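Local coordinates for protein membrane-bound protease PH1510 (Pyrococcus horikoshii, PDB 6M4B) that cleaves proteins preferentially near hydrophobic or aromatic residues, degrading casein and a stomatin homologue in vitro as a membrane-bound serine protease, at residues 9-14 / 206-211; 69-74 / 92-97. The protein carries 1 engineered substitution. One frame throughout, in Å; residues are numbered along the deposited sequence.

In the fold
Both contacts join neighbouring parallel strands of one six-stranded sheet in the N-terminal protease domain, whose ClpP/crotonase-like fold is built around it. Interaction 1 adds strand 204-207, an outermost strand within this chain, to strand 9-16; interaction 2 pairs strands 70-74 and 94-97 about 5 Å from the centre of the chain (centre to centre). Strand 41-47 lies between the two pairs and bonds to both; their centres are about 14 Å apart and their nearest atoms about 6 Å, without touching. Interaction 2 is closer to the substrate-binding residues: the side chain of Met97 is about 11 Å from that of Ala105, one of them. Interaction 1 is remote from the annotated sites. The nucleophile position is the engineered Ala83.

Interaction 1 (9-14 / 206-211); sequences IVYVAQ and RYLAPS
Arg206 and Tyr11 are paired residues of a parallel beta bridge that brings strand 204-207, the last of the modelled chain, against strand 9-16 at one margin of the parallel sheet of the ClpP/crotonase-like fold. Arg206 N donates to Val10 O (2.9 Å), and Arg206 O receives Val12 N; one residue on, Leu208 N gives a nearly straight bond to Val12 O (2.9 Å, 175°). On the face carrying Tyr11, the arginine chain, extended from CG to NE, runs beside the phenol in the same direction, and NH2 reaches Tyr11 OH at the guanidinium edge in a weak bond of 3.4 Å. Ile9 CD1 lies over one face of that guanidinium, offset toward its rim, 3.3 Å from Arg206 NH2. Leu208 crosses the ring obliquely, with CD2 3.6 Å from Tyr11 CD1. On the other face Val12 CB lies over the Tyr207 ring in a CH-pi contact, 4.2 Å from its centroid. Farther out, Tyr11 OH also makes a weak hydrogen bond with Asp37 OD2, Tyr30 of helix 21-36 touches Ala13 and Leu208, and Ile175 touches Val12 and Tyr207. Where direct pairing ends, one water bridges the two segments, accepting from Gln14 N and donating to Leu208 O at 2.8 Å.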
# COMPACT_ATOMS: atom_id res chain seq x y z
N ILE A 9 21.37 -0.54 19.14
CA ILE A 9 20.37 -1.36 19.77
C ILE A 9 19.48 -2.07 18.72
O ILE A 9 18.95 -1.42 17.81
CB ILE A 9 19.49 -0.50 20.70
CG1 ILE A 9 20.34 -0.02 21.88
CG2 ILE A 9 18.30 -1.28 21.21
CD1 ILE A 9 19.78 1.16 22.64
N VAL A 10 19.28 -3.36 18.91
CA VAL A 10 18.26 -4.09 18.19
C VAL A 10 17.19 -4.58 19.16
O VAL A 10 17.48 -5.30 20.12
CB VAL A 10 18.85 -5.27 17.39
CG1 VAL A 10 17.74 -6.08 16.72
CG2 VAL A 10 19.78 -4.73 16.32
N TYR A 11 15.95 -4.19 18.90
CA TYR A 11 14.82 -4.71 19.66
C TYR A 11 14.31 -5.99 19.03
O TYR A 11 14.49 -6.21 17.83
CB TYR A 11 13.73 -3.67 19.78
CG TYR A 11 14.09 -2.56 20.75
CD1 TYR A 11 13.96 -2.75 22.13
CD2 TYR A 11 14.56 -1.33 20.30
CE1 TYR A 11 14.27 -1.75 23.02
CE2 TYR A 11 14.87 -0.31 21.19
CZ TYR A 11 14.72 -0.52 22.54
OH TYR A 11 15.03 0.48 23.42
N VAL A 12 13.74 -6.84 19.87
CA VAL A 12 13.13 -8.10 19.47
C VAL A 12 11.75 -8.14 20.12
O VAL A 12 11.65 -7.92 21.32
CB VAL A 12 13.97 -9.31 19.91
CG1 VAL A 12 13.31 -10.62 19.53
CG2 VAL A 12 15.36 -9.28 19.29
N ALA A 13 10.69 -8.39 19.35
CA ALA A 13 9.39 -8.65 19.91
C ALA A 13 8.80 -9.90 19.30
O ALA A 13 9.31 -10.42 18.31
CB ALA A 13 8.48 -7.48 19.70
N GLN A 14 7.75 -10.39 19.92
CA GLN A 14 7.12 -11.62 19.51
C GLN A 14 5.69 -11.27 19.16
O GLN A 14 5.04 -10.54 19.91
CB GLN A 14 7.09 -12.63 20.62
CG GLN A 14 8.43 -13.13 21.10
CD GLN A 14 8.29 -14.34 22.00
OE1 GLN A 14 8.33 -15.48 21.53
NE2 GLN A 14 8.12 -14.10 23.29
N ARG A 206 17.74 -6.07 22.92
CA ARG A 206 16.75 -5.84 24.01
C ARG A 206 15.38 -6.41 23.64
O ARG A 206 14.92 -6.21 22.53
CB ARG A 206 16.61 -4.36 24.30
CG ARG A 206 17.88 -3.69 24.80
CD ARG A 206 17.61 -2.22 25.02
NE ARG A 206 18.75 -1.53 25.64
CZ ARG A 206 18.86 -0.21 25.75
NH1 ARG A 206 19.94 0.31 26.32
NH2 ARG A 206 17.90 0.60 25.30
N TYR A 207 14.76 -7.13 24.55
CA TYR A 207 13.47 -7.78 24.30
C TYR A 207 12.35 -6.85 24.72
O TYR A 207 12.44 -6.24 25.74
CB TYR A 207 13.40 -9.19 24.95
CG TYR A 207 14.27 -10.19 24.22
CD1 TYR A 207 15.64 -10.19 24.39
CD2 TYR A 207 13.73 -11.11 23.28
CE1 TYR A 207 16.47 -11.08 23.68
CE2 TYR A 207 14.55 -12.01 22.57
CZ TYR A 207 15.92 -11.98 22.76
OH TYR A 207 16.82 -12.83 22.11
N LEU A 208 11.35 -6.68 23.88
CA LEU A 208 10.18 -5.91 24.24
C LEU A 208 9.12 -6.90 24.61
O LEU A 208 8.94 -7.92 23.92
CB LEU A 208 9.67 -5.06 23.08
CG LEU A 208 10.63 -3.96 22.66
CD1 LEU A 208 10.11 -3.33 21.40
CD2 LEU A 208 10.79 -2.91 23.76
N ALA A 209 8.42 -6.59 25.70
CA ALA A 209 7.42 -7.49 26.26
C ALA A 209 6.00 -6.91 26.00
O ALA A 209 5.82 -5.70 25.87
CB ALA A 209 7.69 -7.71 27.76
N PRO A 210 5.00 -7.80 25.88
CA PRO A 210 3.61 -7.33 25.73
C PRO A 210 3.12 -6.63 27.00
O PRO A 210 3.40 -7.13 28.08
CB PRO A 210 2.83 -8.61 25.40
CG PRO A 210 3.70 -9.75 25.82
CD PRO A 210 5.12 -9.27 25.88
N SER A 211 2.45 -5.49 26.87
CA SER A 211 2.01 -4.68 28.03
C SER A 211 1.14 -5.41 29.09
O SER A 211 0.04 -5.90 28.82
CB SER A 211 1.30 -3.42 27.53
OG SER A 211 0.91 -2.61 28.62
O HOH W 1 6.79 -9.30 22.72

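Interaction 2 (69-74 / 92-97)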
# COMPACT_ATOMS: atom_id res chain seq x y z
N PRO A 69 14.65 -0.09 10.14
CA PRO A 69 14.41 -1.40 9.54
C PRO A 69 13.60 -2.36 10.46
O PRO A 69 13.90 -2.48 11.62
CB PRO A 69 15.83 -1.94 9.30
CG PRO A 69 16.70 -0.71 9.24
CD PRO A 69 16.09 0.27 10.16
N VAL A 70 12.58 -2.99 9.90
CA VAL A 70 11.81 -4.08 10.47
C VAL A 70 12.17 -5.42 9.81
O VAL A 70 12.02 -5.61 8.57
CB VAL A 70 10.30 -3.86 10.28
CG1 VAL A 70 9.49 -4.92 11.05
CG2 VAL A 70 9.93 -2.47 10.72
N ILE A 71 12.62 -6.36 10.61
CA ILE A 71 13.02 -7.68 10.16
C ILE A 71 11.91 -8.61 10.64
O ILE A 71 11.60 -8.65 11.83
CB ILE A 71 14.39 -8.08 10.72
CG1 ILE A 71 15.44 -7.09 10.20
CG2 ILE A 71 14.74 -9.50 10.29
CD1 ILE A 71 16.81 -7.27 10.80
N ILE A 72 11.33 -9.37 9.72
CA ILE A 72 10.33 -10.35 10.06
C ILE A 72 11.05 -11.69 10.13
O ILE A 72 11.69 -12.09 9.17
CB ILE A 72 9.15 -10.36 9.05
CG1 ILE A 72 8.42 -9.01 9.05
CG2 ILE A 72 8.20 -11.48 9.38
CD1 ILE A 72 7.73 -8.62 10.32
N TYR A 73 10.96 -12.33 11.30
CA TYR A 73 11.69 -13.53 11.60
C TYR A 73 10.66 -14.58 11.95
O TYR A 73 10.01 -14.50 12.99
CB TYR A 73 12.64 -13.32 12.75
CG TYR A 73 13.55 -14.50 13.17
CD1 TYR A 73 13.86 -15.52 12.29
CD2 TYR A 73 14.11 -14.56 14.46
CE1 TYR A 73 14.71 -16.55 12.65
CE2 TYR A 73 14.96 -15.60 14.84
CZ TYR A 73 15.29 -16.57 13.94
OH TYR A 73 16.14 -17.62 14.29
N VAL A 74 10.52 -15.55 11.05
CA VAL A 74 9.56 -16.61 11.23
C VAL A 74 10.19 -17.63 12.21
O VAL A 74 11.14 -18.36 11.88
CB VAL A 74 9.17 -17.31 9.91
CG1 VAL A 74 7.97 -18.23 10.17
CG2 VAL A 74 8.83 -16.26 8.85
N SER A 92 8.38 -6.32 4.36
CA SER A 92 9.35 -5.93 5.37
C SER A 92 10.73 -5.77 4.77
O SER A 92 11.01 -6.20 3.64
CB SER A 92 9.37 -6.97 6.50
OG SER A 92 10.21 -8.08 6.17
N HIS A 93 11.60 -5.15 5.56
CA HIS A 93 12.95 -4.80 5.13
C HIS A 93 13.86 -5.99 4.92
O HIS A 93 14.80 -5.91 4.16
CB HIS A 93 13.55 -3.83 6.13
CG HIS A 93 12.82 -2.54 6.20
ND1 HIS A 93 11.74 -2.34 7.04
CD2 HIS A 93 12.99 -1.37 5.53
CE1 HIS A 93 11.28 -1.11 6.88
NE2 HIS A 93 12.02 -0.51 5.97
N LEU A 94 13.60 -7.07 5.66
CA LEU A 94 14.39 -8.27 5.61
C LEU A 94 13.58 -9.43 6.19
O LEU A 94 12.86 -9.23 7.16
CB LEU A 94 15.68 -8.10 6.43
CG LEU A 94 16.84 -9.03 6.04
CD1 LEU A 94 17.46 -8.49 4.80
CD2 LEU A 94 17.94 -9.12 7.11
N ILE A 95 13.67 -10.61 5.59
CA ILE A 95 12.96 -11.75 6.09
C ILE A 95 13.98 -12.78 6.45
O ILE A 95 14.84 -13.11 5.63
CB ILE A 95 11.97 -12.37 5.06
CG1 ILE A 95 10.96 -11.33 4.53
CG2 ILE A 95 11.20 -13.50 5.70
CD1 ILE A 95 10.32 -11.74 3.21
N ALA A 96 13.82 -13.34 7.63
CA ALA A 96 14.59 -14.48 8.08
C ALA A 96 13.63 -15.60 8.50
O ALA A 96 12.55 -15.32 9.08
CB ALA A 96 15.46 -14.09 9.26
N MET A 97 14.02 -16.82 8.23
CA MET A 97 13.27 -18.01 8.70
C MET A 97 14.14 -19.03 9.50
O MET A 97 15.26 -19.31 9.13
CB MET A 97 12.61 -18.71 7.51
CG MET A 97 11.50 -17.89 6.82
SD MET A 97 10.82 -18.77 5.42
CE MET A 97 9.77 -19.94 6.27
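Strands 70-74 and 94-97 run parallel, their axes 4.6 Å apart at closest approach and inclined by 15°, with Ile72 N bonded to Leu94 O, Ala96 N to Ile72 O and Val74 N to Ala96 O. The last of these is the shortest at 2.8 Å. Before the regular pairing, His93 N makes a weak bond to Val70 O.

His93 turns its ring toward Pro69 and Val70, where the other segment enters its strand. With CG anti to the carbonyl carbon and beside the backbone N (chi1 -63°), the ring is carried to Pro69, whose CA lies over one face, offset toward the rim, 3.9 Å from the centroid, in a CH-pi contact. An alanine at His93 would probably leave Pro69 CA without its ring partner and open a gap beside Val70. Ser92 packs tightly, its CB 3.4 Å from Ile72 CG1, while OG bonds to Ala89 O. Along the face bearing Tyr73, Ile71 CG1 lies beside Leu94 CB, and Tyr73 CD1 touches Ala96 CB at 3.7 Å. Tyr73 CG is anti to the backbone N (chi1 -178°); the ring presents its edge to Ala96 O, which is 3.5 Å from CD1. On the opposite face, Val74 CG2 meets Met97 CG at 3.7 Å, the two side chains lying side by side and pointing the same way.

Both faces of this wholly buried pair are covered by helices. Helix 175-182 packs on one, with Leu178 touching Tyr73 and Ala96, and Tyr73 OH bonds to Ala172 O; helix 84-90 packs on the other, where Ala89 touches Ile72 and Ile95. Within the sheet, strand 41-47 flanks 70-74 on the side away from 94-97 and bonds to Ile71 and Tyr73 through Ile42, Ile44 and Leu46.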